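Local coordinates for protein pre-crRNA processing endonuclease (Streptococcus pyogenes serotype M1, PDB 3VZH) that is a Cas5d endoribonuclease that probably processes CRISPR precursor RNA into crRNA for defence against viruses and other mobile genetic elements, at residues V64-R76 with S87-I99. Sequence-based numbering, arbitrary orientation.
Sequences VINQIQTELQGVR and SYVSYLSDVVYLI
Asn66 and Asp94 meet where a long antiparallel hairpin leaves the RRM-like sheet of this Cas5 protein, a worked example of how one strand pair can be handed from one sheet to another. From Glu71 to Gln73 the strands 70-74 and 88-93 exchange paired backbone bonds with Tyr91 and Val89; strand 17-18 flanks the other edge of 88-93. At Asp94 the chain turns a corner, and between Val64–Tyr97 and Thr70–Leu92 the register slips by one residue.

Asn66 spans this break. Its CB lies 3.5 Å from Asp94 O and its CG 3.6 Å from the same oxygen; with CG anti to the carbonyl carbon (chi1 -76°), the amide is directed toward the corner at Asp94, against Val96. Asn66 OD1 passes Val96 CG2 at 3.9 Å, and Asn66 ND2, which also touches Val96 CG2 (3.4 Å), gives a nearly straight bond to Asp94 O (2.8 Å, 171°). That oxygen lies in the amide plane, yet ND2 stands above the carbonyl plane of Asp94. Waters bridge the two backbones here: one accepts from Asn66 N and Val96 N, while another accepts from Gln69 N and donates to Gln67 O and Ser93 O.

Ile65 N bonds to Val96 O, and Ile65 CG1 comes to 3.7 Å from Leu98 CG, the two side chains crossing at about a right angle. Farther out, Gln73 CB sits in plane at the ring edge of Tyr91, 4.0 Å from Tyr91 CE2, while Tyr91 OH is hydrogen-bonded to Glu143 OE2.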
loop_
_atom_site.group_PDB
_atom_site.type_symbol
_atom_site.label_atom_id
_atom_site.label_comp_id
_atom_site.label_asym_id
_atom_site.label_seq_id
_atom_site.Cartn_x
_atom_site.Cartn_y
_atom_site.Cartn_z
ATOM N N VAL A 64 2.836 -7.595 -7.392
ATOM C CA VAL A 64 4.067 -7.041 -8.012
ATOM C C VAL A 64 4.133 -7.545 -9.446
ATOM O O VAL A 64 4.396 -8.737 -9.699
ATOM C CB VAL A 64 5.299 -7.508 -7.135
ATOM C CG1 VAL A 64 6.607 -6.989 -7.734
ATOM C CG2 VAL A 64 5.128 -7.055 -5.689
ATOM N N ILE A 65 3.831 -6.658 -10.413
ATOM C CA ILE A 65 3.647 -7.103 -11.799
ATOM C C ILE A 65 4.940 -7.197 -12.522
ATOM O O ILE A 65 5.080 -8.067 -13.389
ATOM C CB ILE A 65 2.684 -6.136 -12.528
ATOM C CG1 ILE A 65 1.306 -6.200 -11.795
ATOM C CG2 ILE A 65 2.496 -6.632 -13.975
ATOM C CD1 ILE A 65 0.683 -7.609 -11.667
ATOM N N ASN A 66 5.896 -6.313 -12.190
ATOM C CA ASN A 66 7.129 -6.204 -13.019
ATOM C C ASN A 66 8.330 -6.885 -12.370
ATOM O O ASN A 66 8.488 -6.788 -11.117
ATOM C CB ASN A 66 7.538 -4.735 -13.308
ATOM C CG ASN A 66 6.667 -4.084 -14.368
ATOM O OD1 ASN A 66 5.754 -4.734 -14.896
ATOM N ND2 ASN A 66 6.916 -2.764 -14.664
ATOM N N GLN A 67 9.184 -7.454 -13.234
ATOM C CA GLN A 67 10.570 -7.790 -12.852
ATOM C C GLN A 67 11.142 -6.753 -11.839
ATOM O O GLN A 67 11.135 -5.525 -12.050
ATOM C CB GLN A 67 11.437 -7.891 -14.093
ATOM C CG GLN A 67 12.892 -8.178 -13.767
ATOM C CD GLN A 67 13.683 -8.396 -15.033
ATOM O OE1 GLN A 67 13.149 -8.411 -16.150
ATOM N NE2 GLN A 67 14.917 -8.616 -14.864
ATOM N N ILE A 68 11.763 -7.252 -10.783
ATOM C CA ILE A 68 12.411 -6.394 -9.789
ATOM C C ILE A 68 13.800 -5.991 -10.307
ATOM O O ILE A 68 14.602 -6.877 -10.597
ATOM C CB ILE A 68 12.535 -7.127 -8.452
ATOM C CG1 ILE A 68 11.124 -7.335 -7.794
ATOM C CG2 ILE A 68 13.458 -6.399 -7.443
ATOM C CD1 ILE A 68 11.173 -8.392 -6.717
ATOM N N GLN A 69 14.021 -4.681 -10.479
ATOM C CA GLN A 69 15.263 -4.143 -11.063
ATOM C C GLN A 69 15.594 -2.956 -10.195
ATOM O O GLN A 69 14.684 -2.369 -9.624
ATOM C CB GLN A 69 14.936 -3.615 -12.479
ATOM C CG GLN A 69 14.533 -4.688 -13.494
ATOM C CD GLN A 69 14.473 -4.133 -14.914
ATOM O OE1 GLN A 69 15.437 -4.243 -15.648
ATOM N NE2 GLN A 69 13.359 -3.526 -15.288
ATOM N N THR A 70 16.873 -2.651 -10.044
ATOM C CA THR A 70 17.270 -1.535 -9.222
ATOM C C THR A 70 18.222 -0.628 -10.002
ATOM O O THR A 70 18.813 -1.045 -11.017
ATOM C CB THR A 70 17.971 -2.005 -7.916
ATOM O OG1 THR A 70 19.245 -2.570 -8.213
ATOM C CG2 THR A 70 17.085 -3.072 -7.128
ATOM N N GLU A 71 18.369 0.599 -9.477
ATOM C CA GLU A 71 19.233 1.588 -10.043
ATOM C C GLU A 71 19.858 2.326 -8.914
ATOM O O GLU A 71 19.227 2.599 -7.901
ATOM C CB GLU A 71 18.446 2.580 -10.890
ATOM C CG GLU A 71 17.922 1.941 -12.156
ATOM C CD GLU A 71 18.979 1.860 -13.260
ATOM O OE1 GLU A 71 18.699 1.246 -14.296
ATOM O OE2 GLU A 71 20.083 2.415 -13.124
ATOM N N LEU A 72 21.116 2.675 -9.131
ATOM C CA LEU A 72 21.929 3.257 -8.088
ATOM C C LEU A 72 22.044 4.726 -8.346
ATOM O O LEU A 72 22.199 5.145 -9.507
ATOM C CB LEU A 72 23.313 2.585 -8.152
ATOM C CG LEU A 72 24.362 2.646 -7.029
ATOM C CD1 LEU A 72 23.719 2.501 -5.648
ATOM C CD2 LEU A 72 25.445 1.561 -7.269
ATOM N N GLN A 73 22.004 5.538 -7.292
ATOM C CA GLN A 73 22.247 6.953 -7.483
ATOM C C GLN A 73 23.327 7.442 -6.463
ATOM O O GLN A 73 23.148 7.270 -5.243
ATOM C CB GLN A 73 20.948 7.779 -7.329
ATOM C CG GLN A 73 21.251 9.309 -7.404
ATOM C CD GLN A 73 19.982 10.101 -7.380
ATOM O OE1 GLN A 73 19.451 10.398 -6.305
ATOM N NE2 GLN A 73 19.441 10.394 -8.555
ATOM N N GLY A 74 24.437 7.997 -6.941
ATOM C CA GLY A 74 25.487 8.486 -6.048
ATOM C C GLY A 74 25.166 9.951 -5.756
ATOM O O GLY A 74 24.781 10.684 -6.676
ATOM N N VAL A 75 25.280 10.378 -4.489
ATOM C CA VAL A 75 24.980 11.762 -4.093
ATOM C C VAL A 75 26.231 12.268 -3.362
ATOM O O VAL A 75 26.753 11.583 -2.460
ATOM C CB VAL A 75 23.654 11.884 -3.238
ATOM C CG1 VAL A 75 22.452 11.197 -3.922
ATOM C CG2 VAL A 75 23.820 11.302 -1.841
ATOM N N ARG A 76 26.756 13.428 -3.752
ATOM C CA ARG A 76 27.939 13.979 -3.048
ATOM C C ARG A 76 27.910 15.490 -2.817
ATOM O O ARG A 76 26.973 16.155 -3.245
ATOM C CB ARG A 76 29.238 13.569 -3.755
ATOM C CG ARG A 76 29.320 14.002 -5.205
ATOM C CD ARG A 76 30.691 13.734 -5.770
ATOM N NE ARG A 76 30.671 13.812 -7.228
ATOM C CZ ARG A 76 31.746 13.724 -8.010
ATOM N NH1 ARG A 76 31.612 13.805 -9.332
ATOM N NH2 ARG A 76 32.950 13.540 -7.476
ATOM N N SER A 87 26.396 8.113 0.740
ATOM C CA SER A 87 26.334 8.767 -0.537
ATOM C C SER A 87 25.785 7.891 -1.688
ATOM O O SER A 87 26.024 8.217 -2.843
ATOM C CB SER A 87 27.670 9.422 -0.919
ATOM O OG SER A 87 28.826 8.682 -0.486
ATOM N N TYR A 88 25.092 6.788 -1.396
ATOM C CA TYR A 88 24.411 6.029 -2.453
ATOM C C TYR A 88 22.973 5.833 -2.039
ATOM O O TYR A 88 22.678 5.643 -0.843
ATOM C CB TYR A 88 25.042 4.641 -2.646
ATOM C CG TYR A 88 26.498 4.645 -3.036
ATOM C CD1 TYR A 88 26.893 4.911 -4.364
ATOM C CD2 TYR A 88 27.499 4.358 -2.074
ATOM C CE1 TYR A 88 28.249 4.914 -4.721
ATOM C CE2 TYR A 88 28.843 4.338 -2.416
ATOM C CZ TYR A 88 29.224 4.622 -3.734
ATOM O OH TYR A 88 30.574 4.596 -4.036
ATOM N N VAL A 89 22.064 5.818 -3.010
ATOM C CA VAL A 89 20.708 5.486 -2.721
ATOM C C VAL A 89 20.398 4.462 -3.774
ATOM O O VAL A 89 20.723 4.724 -4.946
ATOM C CB VAL A 89 19.734 6.704 -2.890
ATOM C CG1 VAL A 89 18.294 6.261 -2.624
ATOM C CG2 VAL A 89 20.133 7.839 -1.926
ATOM N N SER A 90 19.826 3.306 -3.381
ATOM C CA SER A 90 19.456 2.260 -4.379
ATOM C C SER A 90 17.938 2.234 -4.541
ATOM O O SER A 90 17.200 1.910 -3.578
ATOM C CB SER A 90 20.019 0.830 -3.987
ATOM O OG SER A 90 19.516 -0.219 -4.926
ATOM N N TYR A 91 17.460 2.552 -5.738
ATOM C CA TYR A 91 16.021 2.569 -6.047
ATOM C C TYR A 91 15.530 1.334 -6.787
ATOM O O TYR A 91 16.259 0.770 -7.523
ATOM C CB TYR A 91 15.733 3.765 -7.004
ATOM C CG TYR A 91 15.920 5.097 -6.356
ATOM C CD1 TYR A 91 14.843 5.713 -5.674
ATOM C CD2 TYR A 91 17.163 5.784 -6.449
ATOM C CE1 TYR A 91 15.017 6.958 -5.058
ATOM C CE2 TYR A 91 17.346 7.044 -5.816
ATOM C CZ TYR A 91 16.264 7.629 -5.143
ATOM O OH TYR A 91 16.387 8.870 -4.524
ATOM N N LEU A 92 14.261 0.968 -6.613
ATOM C CA LEU A 92 13.631 0.088 -7.610
ATOM C C LEU A 92 13.393 0.897 -8.837
ATOM O O LEU A 92 13.070 2.112 -8.770
ATOM C CB LEU A 92 12.292 -0.387 -6.995
ATOM C CG LEU A 92 12.465 -1.379 -5.833
ATOM C CD1 LEU A 92 11.078 -1.520 -5.135
ATOM C CD2 LEU A 92 12.881 -2.736 -6.490
ATOM N N SER A 93 13.335 0.206 -9.983
ATOM C CA SER A 93 13.115 0.861 -11.226
ATOM C C SER A 93 11.932 0.239 -11.975
ATOM O O SER A 93 11.706 -0.943 -11.859
ATOM C CB SER A 93 14.388 0.625 -12.071
ATOM O OG SER A 93 14.221 1.286 -13.267
ATOM N N ASP A 94 11.165 1.055 -12.702
ATOM C CA ASP A 94 10.088 0.571 -13.600
ATOM C C ASP A 94 9.088 -0.416 -12.909
ATOM O O ASP A 94 9.024 -1.602 -13.185
ATOM C CB ASP A 94 10.711 -0.025 -14.862
ATOM C CG ASP A 94 9.707 -0.228 -15.940
ATOM O OD1 ASP A 94 8.563 0.162 -15.742
ATOM O OD2 ASP A 94 9.972 -0.901 -16.950
ATOM N N VAL A 95 8.367 0.093 -11.917
ATOM C CA VAL A 95 7.514 -0.694 -10.995
ATOM C C VAL A 95 6.069 -0.541 -11.423
ATOM O O VAL A 95 5.664 0.572 -11.917
ATOM C CB VAL A 95 7.721 -0.291 -9.514
ATOM C CG1 VAL A 95 9.211 -0.544 -9.117
ATOM C CG2 VAL A 95 7.284 1.180 -9.229
ATOM N N VAL A 96 5.305 -1.670 -11.328
ATOM C CA VAL A 96 3.828 -1.665 -11.473
ATOM C C VAL A 96 3.279 -2.493 -10.315
ATOM O O VAL A 96 3.742 -3.575 -10.052
ATOM C CB VAL A 96 3.393 -2.326 -12.792
ATOM C CG1 VAL A 96 1.886 -2.521 -12.731
ATOM C CG2 VAL A 96 3.770 -1.518 -14.059
ATOM N N TYR A 97 2.312 -1.974 -9.560
ATOM C CA TYR A 97 1.748 -2.696 -8.385
ATOM C C TYR A 97 0.262 -2.562 -8.493
ATOM O O TYR A 97 -0.262 -1.418 -8.801
ATOM C CB TYR A 97 2.148 -2.011 -7.084
ATOM C CG TYR A 97 3.638 -1.999 -6.870
ATOM C CD1 TYR A 97 4.350 -3.198 -6.751
ATOM C CD2 TYR A 97 4.319 -0.815 -6.777
ATOM C CE1 TYR A 97 5.760 -3.167 -6.589
ATOM C CE2 TYR A 97 5.700 -0.775 -6.607
ATOM C CZ TYR A 97 6.395 -1.966 -6.495
ATOM O OH TYR A 97 7.765 -1.904 -6.320
ATOM N N LEU A 98 -0.464 -3.665 -8.326
ATOM C CA LEU A 98 -1.894 -3.550 -8.269
ATOM C C LEU A 98 -2.246 -3.727 -6.785
ATOM O O LEU A 98 -1.795 -4.738 -6.114
ATOM C CB LEU A 98 -2.549 -4.655 -9.162
ATOM C CG LEU A 98 -1.890 -4.834 -10.515
ATOM C CD1 LEU A 98 -2.711 -5.913 -11.220
ATOM C CD2 LEU A 98 -1.948 -3.552 -11.369
ATOM N N ILE A 99 -3.058 -2.818 -6.231
ATOM C CA ILE A 99 -3.346 -2.827 -4.810
ATOM C C ILE A 99 -4.858 -3.174 -4.700
ATOM O O ILE A 99 -5.688 -2.540 -5.362
ATOM C CB ILE A 99 -3.111 -1.421 -4.186
ATOM C CG1 ILE A 99 -1.684 -0.923 -4.516
ATOM C CG2 ILE A 99 -3.277 -1.445 -2.654
ATOM C CD1 ILE A 99 -1.378 0.515 -4.027
HETATM O O HOH W 1 6.470 -3.986 -10.153
HETATM O O HOH W 2 11.335 -3.293 -10.430
HETATM O O HOH W 3 10.789 -3.665 -14.117
HETATM O O HOH W 4 12.646 -1.338 -17.466
HETATM O O HOH W 5 21.223 -0.910 -7.224
HETATM O O HOH W 6 16.267 0.010 -14.654
#